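Local coordinates for folylpolyglutamate synthase protein FOLC (Mycobacterium tuberculosis, PDB 2VOR) that probably catalyses the ATP- and magnesium-dependent addition of L-glutamate to dihydropteroate and to tetrahydrofolate, building folylpolyglutamates, at residues Pro99-Pro104 with Ala477-Phe482; Ala352-Ala357 with Gly470-Ala475; Ser380-Lys385 with Asn406-Ala411. All blocks are in the same frame, centred on the assembly; numbering follows the deposited sequence.

Contact 1 (Pro99-Pro104 with Ala477-Phe482). With ACP (phosphomethylphosphonic acid adenylate ester), chain B.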
loop_
_atom_site.group_PDB
_atom_site.type_symbol
_atom_site.label_atom_id
_atom_site.label_comp_id
_atom_site.label_asym_id
_atom_site.label_seq_id
_atom_site.Cartn_x
_atom_site.Cartn_y
_atom_site.Cartn_z
ATOM N N PRO A 99 -1.219 -0.552 5.632
ATOM C CA PRO A 99 -2.114 -1.089 6.701
ATOM C C PRO A 99 -3.237 -1.974 6.114
ATOM O O PRO A 99 -3.398 -1.983 4.900
ATOM C CB PRO A 99 -2.806 0.188 7.265
ATOM C CG PRO A 99 -2.731 1.207 6.226
ATOM C CD PRO A 99 -1.648 0.781 5.139
ATOM N N HIS A 100 -4.094 -2.607 6.932
ATOM C CA HIS A 100 -5.276 -3.316 6.345
ATOM C C HIS A 100 -6.451 -2.401 6.038
ATOM O O HIS A 100 -6.559 -1.361 6.641
ATOM C CB HIS A 100 -5.743 -4.461 7.232
ATOM C CG HIS A 100 -6.314 -4.006 8.526
ATOM N ND1 HIS A 100 -5.583 -3.972 9.689
ATOM C CD2 HIS A 100 -7.522 -3.474 8.820
ATOM C CE1 HIS A 100 -6.344 -3.495 10.667
ATOM N NE2 HIS A 100 -7.536 -3.216 10.168
ATOM N N LEU A 101 -7.273 -2.745 5.050
ATOM C CA LEU A 101 -8.444 -2.000 4.693
ATOM C C LEU A 101 -9.666 -2.405 5.567
ATOM O O LEU A 101 -10.387 -1.549 6.114
ATOM C CB LEU A 101 -8.843 -2.358 3.268
ATOM C CG LEU A 101 -8.307 -1.636 2.071
ATOM C CD1 LEU A 101 -8.808 -2.441 0.876
ATOM C CD2 LEU A 101 -8.744 -0.140 1.987
ATOM N N GLN A 102 -9.923 -3.717 5.636
ATOM C CA GLN A 102 -11.127 -4.255 6.273
ATOM C C GLN A 102 -10.817 -5.148 7.454
ATOM O O GLN A 102 -11.450 -5.066 8.473
ATOM C CB GLN A 102 -11.981 -5.011 5.248
ATOM C CG GLN A 102 -12.319 -4.210 4.028
ATOM C CD GLN A 102 -13.027 -5.040 3.001
ATOM O OE1 GLN A 102 -12.409 -5.491 2.033
ATOM N NE2 GLN A 102 -14.368 -5.221 3.166
ATOM N N SER A 103 -9.839 -6.025 7.325
ATOM C CA SER A 103 -9.643 -6.967 8.395
ATOM C C SER A 103 -8.164 -7.179 8.601
ATOM O O SER A 103 -7.442 -7.301 7.663
ATOM C CB SER A 103 -10.373 -8.303 8.107
ATOM O OG SER A 103 -9.929 -9.273 9.023
ATOM N N PRO A 104 -7.722 -7.184 9.848
ATOM C CA PRO A 104 -6.309 -7.477 10.146
ATOM C C PRO A 104 -5.742 -8.706 9.379
ATOM O O PRO A 104 -4.562 -8.699 9.052
ATOM C CB PRO A 104 -6.301 -7.773 11.648
ATOM C CG PRO A 104 -7.697 -7.779 12.061
ATOM C CD PRO A 104 -8.567 -7.128 11.051
ATOM N N ALA A 477 -13.614 1.094 4.994
ATOM C CA ALA A 477 -14.961 1.098 5.566
ATOM C C ALA A 477 -15.974 1.092 4.440
ATOM O O ALA A 477 -17.025 0.492 4.555
ATOM C CB ALA A 477 -15.206 2.336 6.478
ATOM N N ALA A 478 -15.683 1.745 3.336
ATOM C CA ALA A 478 -16.687 1.767 2.269
ATOM C C ALA A 478 -16.721 0.405 1.578
ATOM O O ALA A 478 -17.769 -0.046 1.103
ATOM C CB ALA A 478 -16.353 2.840 1.305
ATOM N N ARG A 479 -15.594 -0.282 1.542
ATOM C CA ARG A 479 -15.552 -1.565 0.875
ATOM C C ARG A 479 -16.426 -2.594 1.640
ATOM O O ARG A 479 -17.138 -3.417 1.033
ATOM C CB ARG A 479 -14.095 -2.026 0.666
ATOM C CG ARG A 479 -13.952 -3.232 -0.216
ATOM C CD ARG A 479 -12.398 -3.479 -0.605
ATOM N NE ARG A 479 -12.314 -4.341 -1.795
ATOM C CZ ARG A 479 -12.370 -5.658 -1.723
ATOM N NH1 ARG A 479 -12.505 -6.226 -0.532
ATOM N NH2 ARG A 479 -12.339 -6.390 -2.821
ATOM N N THR A 480 -16.395 -2.486 2.964
ATOM C CA THR A 480 -17.211 -3.308 3.849
ATOM C C THR A 480 -18.725 -2.998 3.659
ATOM O O THR A 480 -19.534 -3.907 3.643
ATOM C CB THR A 480 -16.739 -3.152 5.315
ATOM O OG1 THR A 480 -15.498 -3.847 5.497
ATOM C CG2 THR A 480 -17.812 -3.684 6.390
ATOM N N LEU A 481 -19.100 -1.731 3.501
ATOM C CA LEU A 481 -20.453 -1.347 3.147
ATOM C C LEU A 481 -20.952 -1.891 1.780
ATOM O O LEU A 481 -22.118 -2.221 1.630
ATOM C CB LEU A 481 -20.594 0.184 3.178
ATOM C CG LEU A 481 -20.320 0.937 4.495
ATOM C CD1 LEU A 481 -20.320 2.476 4.235
ATOM C CD2 LEU A 481 -21.374 0.556 5.611
ATOM N N PHE A 482 -20.112 -1.948 0.756
ATOM C CA PHE A 482 -20.521 -2.644 -0.495
ATOM C C PHE A 482 -20.461 -4.178 -0.345
ATOM O O PHE A 482 -20.619 -4.913 -1.307
ATOM C CB PHE A 482 -19.741 -2.113 -1.725
ATOM C CG PHE A 482 -20.136 -0.718 -2.080
ATOM C CD1 PHE A 482 -21.151 -0.497 -2.999
ATOM C CD2 PHE A 482 -19.551 0.387 -1.435
ATOM C CE1 PHE A 482 -21.566 0.791 -3.290
ATOM C CE2 PHE A 482 -19.956 1.703 -1.742
ATOM C CZ PHE A 482 -20.980 1.901 -2.664
HETATM P PG ACP B . -0.973 2.745 1.967
HETATM O O1G ACP B . -0.948 0.982 1.564
HETATM O O2G ACP B . -0.695 3.192 3.425
HETATM O O3G ACP B . -2.280 3.242 1.420
HETATM P PB ACP B . 1.182 2.475 -0.138
HETATM O O1B ACP B . 2.533 3.050 -0.280
HETATM O O2B ACP B . 1.276 1.076 0.329
HETATM C C3B ACP B . 0.601 3.419 1.339
HETATM P PA ACP B . -0.572 1.674 -2.098
HETATM O O1A ACP B . -1.831 1.459 -1.182
HETATM O O2A ACP B . -0.573 1.151 -3.516
HETATM O O3A ACP B . 0.433 2.834 -1.470
HETATM O "O5'" ACP B . -1.417 3.019 -2.775
HETATM C "C5'" ACP B . -2.075 4.123 -1.991
HETATM C "C4'" ACP B . -2.688 5.182 -2.888
HETATM O "O4'" ACP B . -1.528 5.771 -3.520
HETATM C "C3'" ACP B . -3.414 4.522 -4.058
HETATM O "O3'" ACP B . -4.807 4.384 -3.822
HETATM C "C2'" ACP B . -3.191 5.463 -5.237
HETATM O "O2'" ACP B . -4.072 6.588 -5.180
HETATM C "C1'" ACP B . -1.831 6.026 -4.937
HETATM N N9 ACP B . -0.635 5.407 -5.598
HETATM C C8 ACP B . -0.265 4.088 -5.648
HETATM N N7 ACP B . 0.909 3.965 -6.291
HETATM C C5 ACP B . 1.259 5.208 -6.677
HETATM C C6 ACP B . 2.351 5.720 -7.351
HETATM N N6 ACP B . 3.321 4.922 -7.795
HETATM N N1 ACP B . 2.409 7.050 -7.515
HETATM C C2 ACP B . 1.455 7.870 -7.117
HETATM N N3 ACP B . 0.393 7.425 -6.469
HETATM C C4 ACP B . 0.302 6.117 -6.223
#
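Gln102 reaches from the 99-104 loop to two successive residues of the helix ending in 477-482, Arg479 and Thr480, and uses both ends of its amide. On the acceptor side, OE1 of Gln102 receives NH1 of Arg479 at 2.7 Å. The oxygen lies at the edge of the guanidinium, only 5° out of its plane, whereas the amide itself is turned 74° against that plane. On the donor side, NE2 of Gln102 gives a nearly straight bond (170°) to OG1 of Thr480 at 2.9 Å, running within the amide plane. NE2 also bonds to Arg484 O. Arg479 NH1 can only donate and Arg484 O can only accept, which settles which way round the amide sits.

Apolar contact is thinner. Leu101 CD1 meets Arg479 CD at 4.0 Å, the two side chains crossing at about a right angle. The Arg479 chain is extended from CG to NE, carrying its charged end past Leu101 to a salt bridge with Glu340 and a bond to Asp485 O.

At the far end of the loop Pro99, behind a cis peptide bond, puts CD 3.1 Å from O2G of ACP.

This is an interdomain contact beside the nucleotide. The loop joins strands 93-96 and 108-110 of the P-loop-type domain; helix 472-481, the last of the glutamate ligase domain, packs through Ala478 on strand 347-350 and helix 436-451.

Contact 2 (Ala352-Ala357 with Gly470-Ala475). With ACP (phosphomethylphosphonic acid adenylate ester), chain B.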
loop_
_atom_site.group_PDB
_atom_site.type_symbol
_atom_site.label_atom_id
_atom_site.label_comp_id
_atom_site.label_asym_id
_atom_site.label_seq_id
_atom_site.Cartn_x
_atom_site.Cartn_y
_atom_site.Cartn_z
ATOM N N ALA A 352 -7.658 4.672 -1.982
ATOM C CA ALA A 352 -7.052 4.886 -0.672
ATOM C C ALA A 352 -6.151 6.107 -0.655
ATOM O O ALA A 352 -5.304 6.203 0.228
ATOM C CB ALA A 352 -6.224 3.573 -0.228
ATOM N N ALA A 353 -6.284 7.009 -1.629
ATOM C CA ALA A 353 -5.386 8.208 -1.758
ATOM C C ALA A 353 -5.368 9.055 -0.486
ATOM O O ALA A 353 -6.383 9.541 -0.061
ATOM C CB ALA A 353 -5.797 9.079 -2.947
ATOM N N HIS A 354 -4.213 9.204 0.138
ATOM C CA HIS A 354 -4.143 9.916 1.398
ATOM C C HIS A 354 -2.953 10.869 1.479
ATOM O O HIS A 354 -2.528 11.249 2.550
ATOM C CB HIS A 354 -4.172 8.970 2.594
ATOM C CG HIS A 354 -3.115 7.908 2.589
ATOM N ND1 HIS A 354 -1.805 8.144 2.978
ATOM C CD2 HIS A 354 -3.197 6.576 2.341
ATOM C CE1 HIS A 354 -1.120 7.016 2.923
ATOM N NE2 HIS A 354 -1.936 6.057 2.512
ATOM N N ASN A 355 -2.404 11.229 0.349
ATOM C CA ASN A 355 -1.311 12.198 0.345
ATOM C C ASN A 355 -1.463 12.927 -0.972
ATOM O O ASN A 355 -2.264 12.485 -1.792
ATOM C CB ASN A 355 0.048 11.486 0.564
ATOM C CG ASN A 355 0.511 10.693 -0.662
ATOM O OD1 ASN A 355 -0.208 10.540 -1.615
ATOM N ND2 ASN A 355 1.723 10.286 -0.655
ATOM N N PRO A 356 -0.758 14.037 -1.180
ATOM C CA PRO A 356 -0.979 14.791 -2.436
ATOM C C PRO A 356 -0.532 14.123 -3.742
ATOM O O PRO A 356 -1.189 14.272 -4.756
ATOM C CB PRO A 356 -0.199 16.098 -2.225
ATOM C CG PRO A 356 -0.085 16.256 -0.704
ATOM C CD PRO A 356 0.112 14.772 -0.247
ATOM N N ALA A 357 0.586 13.419 -3.728
ATOM C CA ALA A 357 1.017 12.667 -4.886
ATOM C C ALA A 357 -0.037 11.595 -5.228
ATOM O O ALA A 357 -0.384 11.417 -6.384
ATOM C CB ALA A 357 2.378 12.032 -4.601
ATOM N N GLY A 470 -9.356 9.384 0.668
ATOM C CA GLY A 470 -8.825 10.301 1.696
ATOM C C GLY A 470 -8.015 9.481 2.694
ATOM O O GLY A 470 -7.127 10.000 3.435
ATOM N N SER A 471 -8.304 8.185 2.712
ATOM C CA SER A 471 -7.690 7.386 3.713
ATOM C C SER A 471 -7.881 5.935 3.318
ATOM O O SER A 471 -8.807 5.623 2.598
ATOM C CB SER A 471 -8.438 7.702 5.002
ATOM O OG SER A 471 -7.962 6.931 6.046
ATOM N N VAL A 472 -6.966 5.073 3.767
ATOM C CA VAL A 472 -7.074 3.642 3.726
ATOM C C VAL A 472 -8.267 3.202 4.531
ATOM O O VAL A 472 -8.975 2.241 4.155
ATOM C CB VAL A 472 -5.874 3.012 4.420
ATOM C CG1 VAL A 472 -6.086 1.503 4.624
ATOM C CG2 VAL A 472 -4.659 3.261 3.605
ATOM N N VAL A 473 -8.495 3.873 5.650
ATOM C CA VAL A 473 -9.643 3.532 6.512
ATOM C C VAL A 473 -10.994 3.918 5.878
ATOM O O VAL A 473 -11.963 3.189 6.053
ATOM C CB VAL A 473 -9.496 4.189 7.909
ATOM C CG1 VAL A 473 -10.703 3.926 8.802
ATOM C CG2 VAL A 473 -8.216 3.696 8.557
ATOM N N THR A 474 -11.071 5.040 5.155
ATOM C CA THR A 474 -12.290 5.421 4.405
ATOM C C THR A 474 -12.609 4.470 3.252
ATOM O O THR A 474 -13.773 4.105 3.053
ATOM C CB THR A 474 -12.183 6.816 3.720
ATOM O OG1 THR A 474 -11.594 7.781 4.617
ATOM C CG2 THR A 474 -13.513 7.250 3.279
ATOM N N ALA A 475 -11.597 4.106 2.443
ATOM C CA ALA A 475 -11.803 3.118 1.410
ATOM C C ALA A 475 -12.126 1.717 1.995
ATOM O O ALA A 475 -12.976 0.996 1.487
ATOM C CB ALA A 475 -10.555 3.054 0.534
HETATM P PG ACP B . -0.973 2.745 1.967
HETATM O O1G ACP B . -0.948 0.982 1.564
HETATM O O2G ACP B . -0.695 3.192 3.425
HETATM O O3G ACP B . -2.280 3.242 1.420
HETATM P PB ACP B . 1.182 2.475 -0.138
HETATM O O1B ACP B . 2.533 3.050 -0.280
HETATM O O2B ACP B . 1.276 1.076 0.329
HETATM C C3B ACP B . 0.601 3.419 1.339
HETATM P PA ACP B . -0.572 1.674 -2.098
HETATM O O1A ACP B . -1.831 1.459 -1.182
HETATM O O2A ACP B . -0.573 1.151 -3.516
HETATM O O3A ACP B . 0.433 2.834 -1.470
HETATM O "O5'" ACP B . -1.417 3.019 -2.775
HETATM C "C5'" ACP B . -2.075 4.123 -1.991
HETATM C "C4'" ACP B . -2.688 5.182 -2.888
HETATM O "O4'" ACP B . -1.528 5.771 -3.520
HETATM C "C3'" ACP B . -3.414 4.522 -4.058
HETATM O "O3'" ACP B . -4.807 4.384 -3.822
HETATM C "C2'" ACP B . -3.191 5.463 -5.237
HETATM O "O2'" ACP B . -4.072 6.588 -5.180
HETATM C "C1'" ACP B . -1.831 6.026 -4.937
HETATM N N9 ACP B . -0.635 5.407 -5.598
HETATM C C8 ACP B . -0.265 4.088 -5.648
HETATM N N7 ACP B . 0.909 3.965 -6.291
HETATM C C5 ACP B . 1.259 5.208 -6.677
HETATM C C6 ACP B . 2.351 5.720 -7.351
HETATM N N6 ACP B . 3.321 4.922 -7.795
HETATM N N1 ACP B . 2.409 7.050 -7.515
HETATM C C2 ACP B . 1.455 7.870 -7.117
HETATM N N3 ACP B . 0.393 7.425 -6.469
HETATM C C4 ACP B . 0.302 6.117 -6.223
#
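His354 and Val472 stand side by side and point the same way, toward the gamma-phosphate of ACP. CD2 of the imidazole lies 3.8 Å from CG2 of Val472, the methyl coming at the ring obliquely. Both groups end on one phosphate oxygen: NE2 of His354 is 3.0 Å from O3G of ACP, a weak hydrogen bond, and CG2 of Val472 comes within 3.2 Å of the same O3G. The phosphorus sits in the ring plane, at its edge, and NE2 makes a second weak bond to O2G. With CG held between the backbone N and the carbonyl carbon (chi1 55°), the ring stands up from the loop while its CB rests 3.2 Å from the carbonyl O of Gly470. ND1, across the ring, makes a weak bond to Asp200, which like His354 belongs to the protein's magnesium-binding site.

Behind this pair the packing is small and buried. Ala352 CB lies 4.2 Å from Val472 CG2 and 4.4 Å from Ala475 CB, and close to the ribose O3'. Ser471 N-caps the next helix, its OG accepting from Val473 N at 3.1 Å.

Segments 352-357 and 470-475 follow strands 347-350 and 464-469 and run into helices 356-369 and 472-481. Such loops at the C-terminal ends of two adjacent parallel strands, with their helices leaving to opposite faces of the sheet, are a classic alpha/beta binding crevice; here they form part of the glutamate ligase domain's side of the nucleotide site.

Contact 3 (Ser380-Lys385 with Asn406-Ala411)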
loop_
_atom_site.group_PDB
_atom_site.type_symbol
_atom_site.label_atom_id
_atom_site.label_comp_id
_atom_site.label_asym_id
_atom_site.label_seq_id
_atom_site.Cartn_x
_atom_site.Cartn_y
_atom_site.Cartn_z
ATOM N N SER A 380 -12.836 11.364 3.714
ATOM C CA SER A 380 -12.456 11.477 5.096
ATOM C C SER A 380 -10.967 11.268 5.178
ATOM O O SER A 380 -10.430 10.345 4.564
ATOM C CB SER A 380 -13.153 10.440 5.946
ATOM O OG SER A 380 -12.924 10.630 7.350
ATOM N N VAL A 381 -10.308 12.105 5.980
ATOM C CA VAL A 381 -8.866 12.148 5.999
ATOM C C VAL A 381 -8.394 12.019 7.471
ATOM O O VAL A 381 -9.119 12.407 8.377
ATOM C CB VAL A 381 -8.374 13.477 5.293
ATOM C CG1 VAL A 381 -6.859 13.518 5.239
ATOM C CG2 VAL A 381 -8.934 13.583 3.850
ATOM N N LEU A 382 -7.229 11.421 7.698
ATOM C CA LEU A 382 -6.595 11.403 9.002
ATOM C C LEU A 382 -5.807 12.716 9.274
ATOM O O LEU A 382 -5.310 13.366 8.347
ATOM C CB LEU A 382 -5.679 10.165 9.140
ATOM C CG LEU A 382 -6.294 8.825 8.735
ATOM C CD1 LEU A 382 -5.408 7.741 9.253
ATOM C CD2 LEU A 382 -7.746 8.626 9.187
ATOM N N GLY A 383 -5.688 13.096 10.549
ATOM C CA GLY A 383 -5.094 14.402 10.935
ATOM C C GLY A 383 -3.585 14.559 10.734
ATOM O O GLY A 383 -3.057 15.653 10.852
ATOM N N ASP A 384 -2.858 13.487 10.446
ATOM C CA ASP A 384 -1.431 13.646 10.192
ATOM C C ASP A 384 -1.090 13.844 8.707
ATOM O O ASP A 384 0.080 13.794 8.335
ATOM C CB ASP A 384 -0.630 12.480 10.775
ATOM C CG ASP A 384 -1.000 11.164 10.130
ATOM O OD1 ASP A 384 -2.214 11.047 9.877
ATOM O OD2 ASP A 384 -0.117 10.291 9.831
ATOM N N LYS A 385 -2.098 14.077 7.864
ATOM C CA LYS A 385 -1.849 14.094 6.423
ATOM C C LYS A 385 -1.716 15.509 5.984
ATOM O O LYS A 385 -2.136 16.416 6.725
ATOM C CB LYS A 385 -2.964 13.434 5.590
ATOM C CG LYS A 385 -3.053 11.930 5.669
ATOM C CD LYS A 385 -1.819 11.288 6.257
ATOM C CE LYS A 385 -1.985 9.748 6.238
ATOM N NZ LYS A 385 -0.842 9.009 6.776
ATOM N N ASN A 406 -14.553 8.829 9.073
ATOM C CA ASN A 406 -14.454 7.441 8.660
ATOM C C ASN A 406 -14.526 6.425 9.819
ATOM O O ASN A 406 -14.369 5.178 9.606
ATOM C CB ASN A 406 -13.201 7.221 7.771
ATOM C CG ASN A 406 -11.817 7.450 8.516
ATOM O OD1 ASN A 406 -11.712 7.550 9.762
ATOM N ND2 ASN A 406 -10.747 7.481 7.717
ATOM N N GLY A 407 -14.755 6.947 11.026
ATOM C CA GLY A 407 -14.818 6.146 12.233
ATOM C C GLY A 407 -13.466 5.857 12.886
ATOM O O GLY A 407 -13.417 5.298 13.932
ATOM N N SER A 408 -12.359 6.207 12.272
ATOM C CA SER A 408 -11.074 6.103 12.979
ATOM C C SER A 408 -10.909 7.190 14.076
ATOM O O SER A 408 -11.274 8.347 13.868
ATOM C CB SER A 408 -9.912 6.159 11.958
ATOM O OG SER A 408 -8.708 6.678 12.502
ATOM N N PRO A 409 -10.330 6.814 15.239
ATOM C CA PRO A 409 -10.031 7.807 16.297
ATOM C C PRO A 409 -8.972 8.853 15.884
ATOM O O PRO A 409 -8.834 9.876 16.531
ATOM C CB PRO A 409 -9.485 6.939 17.442
ATOM C CG PRO A 409 -8.890 5.756 16.744
ATOM C CD PRO A 409 -9.860 5.467 15.611
ATOM N N ARG A 410 -8.259 8.590 14.795
ATOM C CA ARG A 410 -7.209 9.465 14.274
ATOM C C ARG A 410 -7.763 10.315 13.124
ATOM O O ARG A 410 -7.026 11.102 12.506
ATOM C CB ARG A 410 -6.030 8.617 13.754
ATOM C CG ARG A 410 -5.079 8.002 14.783
ATOM C CD ARG A 410 -4.009 7.156 14.072
ATOM N NE ARG A 410 -3.427 7.854 12.901
ATOM C CZ ARG A 410 -2.772 7.263 11.885
ATOM N NH1 ARG A 410 -2.291 7.990 10.875
ATOM N NH2 ARG A 410 -2.606 5.944 11.857
ATOM N N ALA A 411 -9.053 10.156 12.817
ATOM C CA ALA A 411 -9.650 10.967 11.756
ATOM C C ALA A 411 -9.812 12.436 12.112
ATOM O O ALA A 411 -10.012 12.831 13.267
ATOM C CB ALA A 411 -10.962 10.392 11.270
#
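The backbone O of Arg410 accepts one straight bond from the facing loop, from Gly383 N at 3.1 Å (N-H...O angle 168°), with Leu382 CA adding a longer, bent CA-H...O contact at 3.5 Å. The bond accompanies a single bridge between Leu382 and Ala411, where the two loops run closest.

Leu382 forks over the partner loop. Its CD1 lies over one face of the Arg410 guanidinium, toward the rim, 3.5 Å from NH1. Its CD2 meets Asn406 ND2, also at 3.5 Å, and packs near Ala411 CB. Asn406 ND2 is itself probably bonded to Thr474 OG1, so the methyl lies beside an amide already in use. A bend in the Arg410 chain at chi3 (46°) swings the guanidinium back across Leu382 to Asp384, whose OD1 stands at the guanidinium edge, 3.2 Å from NH1. The hydrogen bond within this salt bridge is weak; the two planes stand 73° apart. Asp384 OD2 serves Lys385 NZ in a second weak salt bridge of 3.4 Å, and takes a firmer bond from His201.

Two side chains shape the 406-411 loop itself: Asn406 OD1 accepts from Ser408 N at 2.9 Å, an Asx turn, and Ser408 OG accepts from Arg410 N at 3.0 Å, an ST turn.

Backbone and turn bonds thus appear to set the loop geometry, while the charged network at the more exposed end adds a looser tie. Arg410 and Lys385 lie close together but share the Asp384 carboxylate, one on each oxygen, which probably offsets their repulsion; Lys385 also pairs with Asp200, linking the network to the metal site.

In the fold
Contact 2 is wholly buried beneath the nucleotide, whereas contacts 1 and 3 are partly buried and reach the surface. Contacts 1 and 2 share helix 472-481: its start faces the gamma-phosphate in contact 2, its end takes the loop of the other sheet in contact 1, and Leu101 CD2 packs on Val472 O between them. Contact 3 joins two further loops of the six-stranded sheet and meets contact 2 at Thr474, whose OG1 bonds to Ser380 O and, at greater length, probably to Asn406 ND2. Chemistry follows position: small apolar groups and one phosphate-facing histidine in the core, a two-ended amide across the sheet-to-sheet junction, and backbone bonds with weak salt bridges toward the outside.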